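PDB 5DXL: trehalose-6-phosphate phosphatase from Neosartorya fumigata, which belongs to the trehalose-phosphatases of the HAD (haloacid dehalogenase-like) clan and has a Rossmann-like core domain. Local coordinates for residues Pro38-Lys52 with Arg68-Ile80. Numbering follows the deposited sequence.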
# COMPACT_ATOMS: atom_id res chain seq x y z
N PRO A 38 -1.53 8.95 -16.21
CA PRO A 38 -0.68 8.83 -15.01
C PRO A 38 0.32 9.98 -14.86
O PRO A 38 0.68 10.33 -13.74
CB PRO A 38 0.05 7.50 -15.24
CG PRO A 38 -0.89 6.71 -16.08
CD PRO A 38 -1.52 7.71 -17.01
N GLN A 39 0.73 10.57 -15.98
CA GLN A 39 1.60 11.74 -15.96
C GLN A 39 0.90 12.98 -15.41
O GLN A 39 1.55 13.87 -14.85
CB GLN A 39 2.12 12.02 -17.36
CG GLN A 39 3.16 11.01 -17.82
CD GLN A 39 4.47 11.17 -17.07
OE1 GLN A 39 4.73 10.48 -16.08
NE2 GLN A 39 5.30 12.10 -17.54
N ALA A 40 -0.41 13.05 -15.58
CA ALA A 40 -1.21 14.14 -15.01
C ALA A 40 -1.25 14.05 -13.49
O ALA A 40 -1.69 14.97 -12.81
CB ALA A 40 -2.62 14.13 -15.59
N ALA A 41 -0.79 12.92 -12.96
CA ALA A 41 -0.74 12.72 -11.51
C ALA A 41 0.68 12.80 -11.00
O ALA A 41 0.98 12.31 -9.92
CB ALA A 41 -1.38 11.39 -11.12
N ILE A 42 1.57 13.37 -11.81
CA ILE A 42 2.88 13.82 -11.33
C ILE A 42 2.61 14.82 -10.22
O ILE A 42 1.77 15.71 -10.39
CB ILE A 42 3.70 14.46 -12.47
CG1 ILE A 42 4.37 13.36 -13.30
CG2 ILE A 42 4.73 15.42 -11.93
CD1 ILE A 42 4.85 13.83 -14.65
N PRO A 43 3.27 14.64 -9.07
CA PRO A 43 2.93 15.44 -7.90
C PRO A 43 3.09 16.92 -8.19
O PRO A 43 4.13 17.34 -8.70
CB PRO A 43 3.93 14.97 -6.83
CG PRO A 43 5.07 14.39 -7.61
CD PRO A 43 4.40 13.73 -8.79
N SER A 44 2.05 17.67 -7.88
CA SER A 44 2.12 19.12 -7.92
C SER A 44 3.21 19.60 -6.99
O SER A 44 3.65 18.87 -6.09
CB SER A 44 0.78 19.73 -7.51
OG SER A 44 0.64 19.68 -6.10
N ASP A 45 3.65 20.84 -7.20
CA ASP A 45 4.59 21.47 -6.28
C ASP A 45 4.04 21.50 -4.85
O ASP A 45 4.80 21.34 -3.89
CB ASP A 45 4.91 22.90 -6.74
CG ASP A 45 5.75 22.93 -8.01
OD1 ASP A 45 6.27 21.87 -8.42
OD2 ASP A 45 5.91 24.04 -8.57
N ARG A 46 2.74 21.71 -4.71
CA ARG A 46 2.13 21.76 -3.38
C ARG A 46 2.24 20.42 -2.66
O ARG A 46 2.59 20.37 -1.47
CB ARG A 46 0.66 22.18 -3.45
CG ARG A 46 -0.02 22.18 -2.09
CD ARG A 46 -1.43 22.75 -2.14
NE ARG A 46 -1.43 24.15 -2.52
CZ ARG A 46 -1.30 25.16 -1.66
NH1 ARG A 46 -1.18 24.91 -0.36
NH2 ARG A 46 -1.30 26.41 -2.10
N VAL A 47 1.94 19.33 -3.36
CA VAL A 47 2.03 17.99 -2.78
C VAL A 47 3.47 17.73 -2.35
O VAL A 47 3.72 17.27 -1.24
CB VAL A 47 1.55 16.90 -3.76
CG1 VAL A 47 1.90 15.52 -3.23
CG2 VAL A 47 0.03 17.01 -3.97
N LEU A 48 4.42 18.05 -3.23
CA LEU A 48 5.83 17.83 -2.93
C LEU A 48 6.33 18.66 -1.75
O LEU A 48 7.08 18.15 -0.91
CB LEU A 48 6.68 18.12 -4.17
CG LEU A 48 6.50 17.09 -5.27
CD1 LEU A 48 7.31 17.47 -6.51
CD2 LEU A 48 6.91 15.71 -4.76
N ARG A 49 5.94 19.93 -1.69
CA ARG A 49 6.30 20.78 -0.56
C ARG A 49 5.78 20.19 0.74
O ARG A 49 6.46 20.18 1.75
CB ARG A 49 5.73 22.20 -0.70
CG ARG A 49 6.50 23.15 -1.60
CD ARG A 49 6.06 24.59 -1.35
NE ARG A 49 4.60 24.76 -1.37
CZ ARG A 49 3.89 24.95 -2.48
NH1 ARG A 49 4.50 24.99 -3.67
NH2 ARG A 49 2.57 25.10 -2.42
N THR A 50 4.53 19.74 0.69
CA THR A 50 3.85 19.20 1.86
C THR A 50 4.57 17.96 2.38
O THR A 50 4.80 17.83 3.59
CB THR A 50 2.39 18.87 1.50
OG1 THR A 50 1.76 20.06 1.01
CG2 THR A 50 1.63 18.37 2.72
N LEU A 51 4.95 17.07 1.47
CA LEU A 51 5.67 15.86 1.85
C LEU A 51 7.08 16.17 2.35
O LEU A 51 7.53 15.58 3.32
CB LEU A 51 5.75 14.89 0.67
CG LEU A 51 4.43 14.22 0.28
CD1 LEU A 51 4.64 13.36 -0.97
CD2 LEU A 51 3.91 13.37 1.43
N LYS A 52 7.76 17.09 1.67
CA LYS A 52 9.13 17.43 2.06
C LYS A 52 9.15 17.99 3.48
O LYS A 52 10.00 17.60 4.31
CB LYS A 52 9.73 18.41 1.07
CG LYS A 52 11.14 18.83 1.45
CD LYS A 52 11.70 19.79 0.42
CE LYS A 52 13.12 20.22 0.81
NZ LYS A 52 13.70 21.13 -0.21
N ARG A 68 2.91 2.49 -8.19
CA ARG A 68 3.74 3.11 -9.22
C ARG A 68 5.10 2.45 -9.35
O ARG A 68 5.63 1.89 -8.39
CB ARG A 68 3.94 4.60 -8.92
CG ARG A 68 2.70 5.44 -9.03
CD ARG A 68 2.42 5.84 -10.46
NE ARG A 68 1.48 6.95 -10.49
CZ ARG A 68 1.32 7.77 -11.51
NH1 ARG A 68 2.05 7.62 -12.61
NH2 ARG A 68 0.44 8.76 -11.43
N ASP A 69 5.67 2.56 -10.55
CA ASP A 69 7.02 2.09 -10.82
C ASP A 69 8.05 2.70 -9.87
O ASP A 69 7.91 3.85 -9.45
CB ASP A 69 7.46 2.42 -12.25
CG ASP A 69 6.70 1.66 -13.31
OD1 ASP A 69 5.94 0.72 -12.99
OD2 ASP A 69 6.90 2.01 -14.49
N GLN A 70 9.10 1.94 -9.59
CA GLN A 70 10.25 2.45 -8.86
C GLN A 70 10.78 3.72 -9.51
O GLN A 70 11.06 4.72 -8.84
CB GLN A 70 11.34 1.37 -8.81
CG GLN A 70 12.67 1.80 -8.24
CD GLN A 70 13.73 0.74 -8.44
OE1 GLN A 70 13.54 -0.20 -9.22
NE2 GLN A 70 14.86 0.88 -7.75
N ALA A 71 10.89 3.71 -10.84
CA ALA A 71 11.45 4.85 -11.54
C ALA A 71 10.59 6.11 -11.39
O ALA A 71 11.13 7.23 -11.35
CB ALA A 71 11.64 4.52 -13.02
N PHE A 72 9.28 5.93 -11.26
CA PHE A 72 8.37 7.06 -11.09
C PHE A 72 8.53 7.68 -9.71
O PHE A 72 8.68 8.90 -9.58
CB PHE A 72 6.91 6.62 -11.29
CG PHE A 72 5.92 7.73 -11.12
CD1 PHE A 72 5.36 8.01 -9.88
CD2 PHE A 72 5.53 8.50 -12.21
CE1 PHE A 72 4.45 9.04 -9.73
CE2 PHE A 72 4.61 9.53 -12.07
CZ PHE A 72 4.06 9.79 -10.82
N LEU A 73 8.51 6.85 -8.68
CA LEU A 73 8.63 7.37 -7.32
C LEU A 73 9.99 8.04 -7.15
O LEU A 73 10.09 9.11 -6.56
CB LEU A 73 8.46 6.28 -6.26
CG LEU A 73 7.07 5.65 -6.14
CD1 LEU A 73 7.05 4.73 -4.93
CD2 LEU A 73 5.97 6.71 -6.05
N ASP A 74 11.03 7.40 -7.66
CA ASP A 74 12.36 7.98 -7.48
C ASP A 74 12.49 9.29 -8.22
O ASP A 74 13.06 10.26 -7.69
CB ASP A 74 13.45 7.02 -7.92
CG ASP A 74 14.80 7.36 -7.30
OD1 ASP A 74 14.81 8.04 -6.24
OD2 ASP A 74 15.82 7.00 -7.87
N GLU A 75 11.96 9.35 -9.44
CA GLU A 75 12.12 10.58 -10.22
C GLU A 75 11.41 11.78 -9.59
O GLU A 75 11.95 12.90 -9.58
CB GLU A 75 11.60 10.37 -11.64
CG GLU A 75 11.51 11.68 -12.41
CD GLU A 75 11.89 11.54 -13.84
OE1 GLU A 75 11.44 10.54 -14.46
OE2 GLU A 75 12.62 12.43 -14.36
N TRP A 76 10.22 11.56 -9.06
CA TRP A 76 9.37 12.67 -8.66
C TRP A 76 9.35 12.95 -7.17
O TRP A 76 9.05 14.06 -6.76
CB TRP A 76 7.95 12.45 -9.18
CG TRP A 76 7.94 12.59 -10.66
CD1 TRP A 76 7.93 11.58 -11.59
CD2 TRP A 76 8.03 13.81 -11.40
NE1 TRP A 76 7.98 12.11 -12.86
CE2 TRP A 76 8.04 13.48 -12.77
CE3 TRP A 76 8.09 15.16 -11.03
CZ2 TRP A 76 8.10 14.44 -13.77
CZ3 TRP A 76 8.15 16.11 -12.02
CH2 TRP A 76 8.16 15.75 -13.38
N MSE A 77 9.68 11.94 -6.37
CA MSE A 77 9.70 12.07 -4.92
C MSE A 77 11.04 11.67 -4.28
O MSE A 77 11.26 11.92 -3.09
CB MSE A 77 8.56 11.22 -4.33
CG MSE A 77 7.25 11.94 -4.48
SE MSE A 77 5.68 10.84 -4.08
CE MSE A 77 5.20 10.27 -5.89
N GLY A 78 11.93 11.07 -5.07
CA GLY A 78 13.16 10.52 -4.53
C GLY A 78 14.16 11.56 -4.05
O GLY A 78 15.10 11.23 -3.33
N HIS A 79 13.95 12.81 -4.46
CA HIS A 79 14.82 13.90 -4.04
C HIS A 79 14.58 14.30 -2.58
O HIS A 79 15.33 15.12 -2.03
CB HIS A 79 14.60 15.12 -4.93
CG HIS A 79 13.23 15.70 -4.79
ND1 HIS A 79 12.11 15.08 -5.29
CD2 HIS A 79 12.80 16.81 -4.15
CE1 HIS A 79 11.04 15.80 -5.00
NE2 HIS A 79 11.43 16.86 -4.31
N ILE A 80 13.51 13.78 -1.98
CA ILE A 80 13.26 13.96 -0.55
C ILE A 80 13.87 12.75 0.16
O ILE A 80 13.28 11.68 0.21
CB ILE A 80 11.76 14.07 -0.25
CG1 ILE A 80 11.15 15.19 -1.09
CG2 ILE A 80 11.52 14.29 1.24
CD1 ILE A 80 9.64 15.16 -1.17
O HOH W 1 7.85 10.34 -15.20
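Ile-42 crosses one face of the Trp-76 indole obliquely, and this pair forms the tight middle of the contact. Ile-42 CG2 makes a CH-pi contact 3.5 Å from the centroid of the Trp-76 six-membered ring, only 12° off the normal, and Ile-42 CD1 closes on Trp-76 CZ2 at 3.4 Å. With CG1 beside the backbone N (chi1 -81°) and CG2 beside the carbonyl carbon, both branches spread over one indole face; Glu-75 CG lies over the other. Next to it the Pro-43 ring crosses Trp-76 at about a right angle, CD 3.8 Å from Trp-76 CB. Beyond, Leu-48 CD2 touches both the Trp-76 carbonyl oxygen and CG of Met-77, a selenomethionine whose SE meets Leu-51 CD1 at 4.1 Å. Ile-80 CD1 ends this apolar row against the backbone of helix 45-52 at Leu-48 O and Lys-52 N.

The other end is polar. The Arg-68 guanidinium, one face over Phe-72 CZ, reaches Pro-38 O nearly in its own plane: NH2 donates at 2.8 Å, NH1 only weakly. Pro-38 O also accepts from Ala-41 N, which ties the arginine to the 3-10 turn, and a salt bridge from NE to Asp-28 further fixes its rotation. The loose, solvent side is where a water bridges Gln-39 OE1 and Trp-76 NE1, accepting from the indole at 2.9 Å, and where the extended Lys-52 chain runs out, away from 68-80.

The axes of helices 45-52 and 70-77 stay 12.2 Å apart and cross at -82°, so side chains and the preceding loop bridge them. Helix 259-270 packs on Val-47 and Thr-50, Tyr-27 beyond strand 21-25 touches Pro-43 and Met-77, and strands 92-94 and 101-103 of the mixed sheet meet Gln-70 and Asp-74.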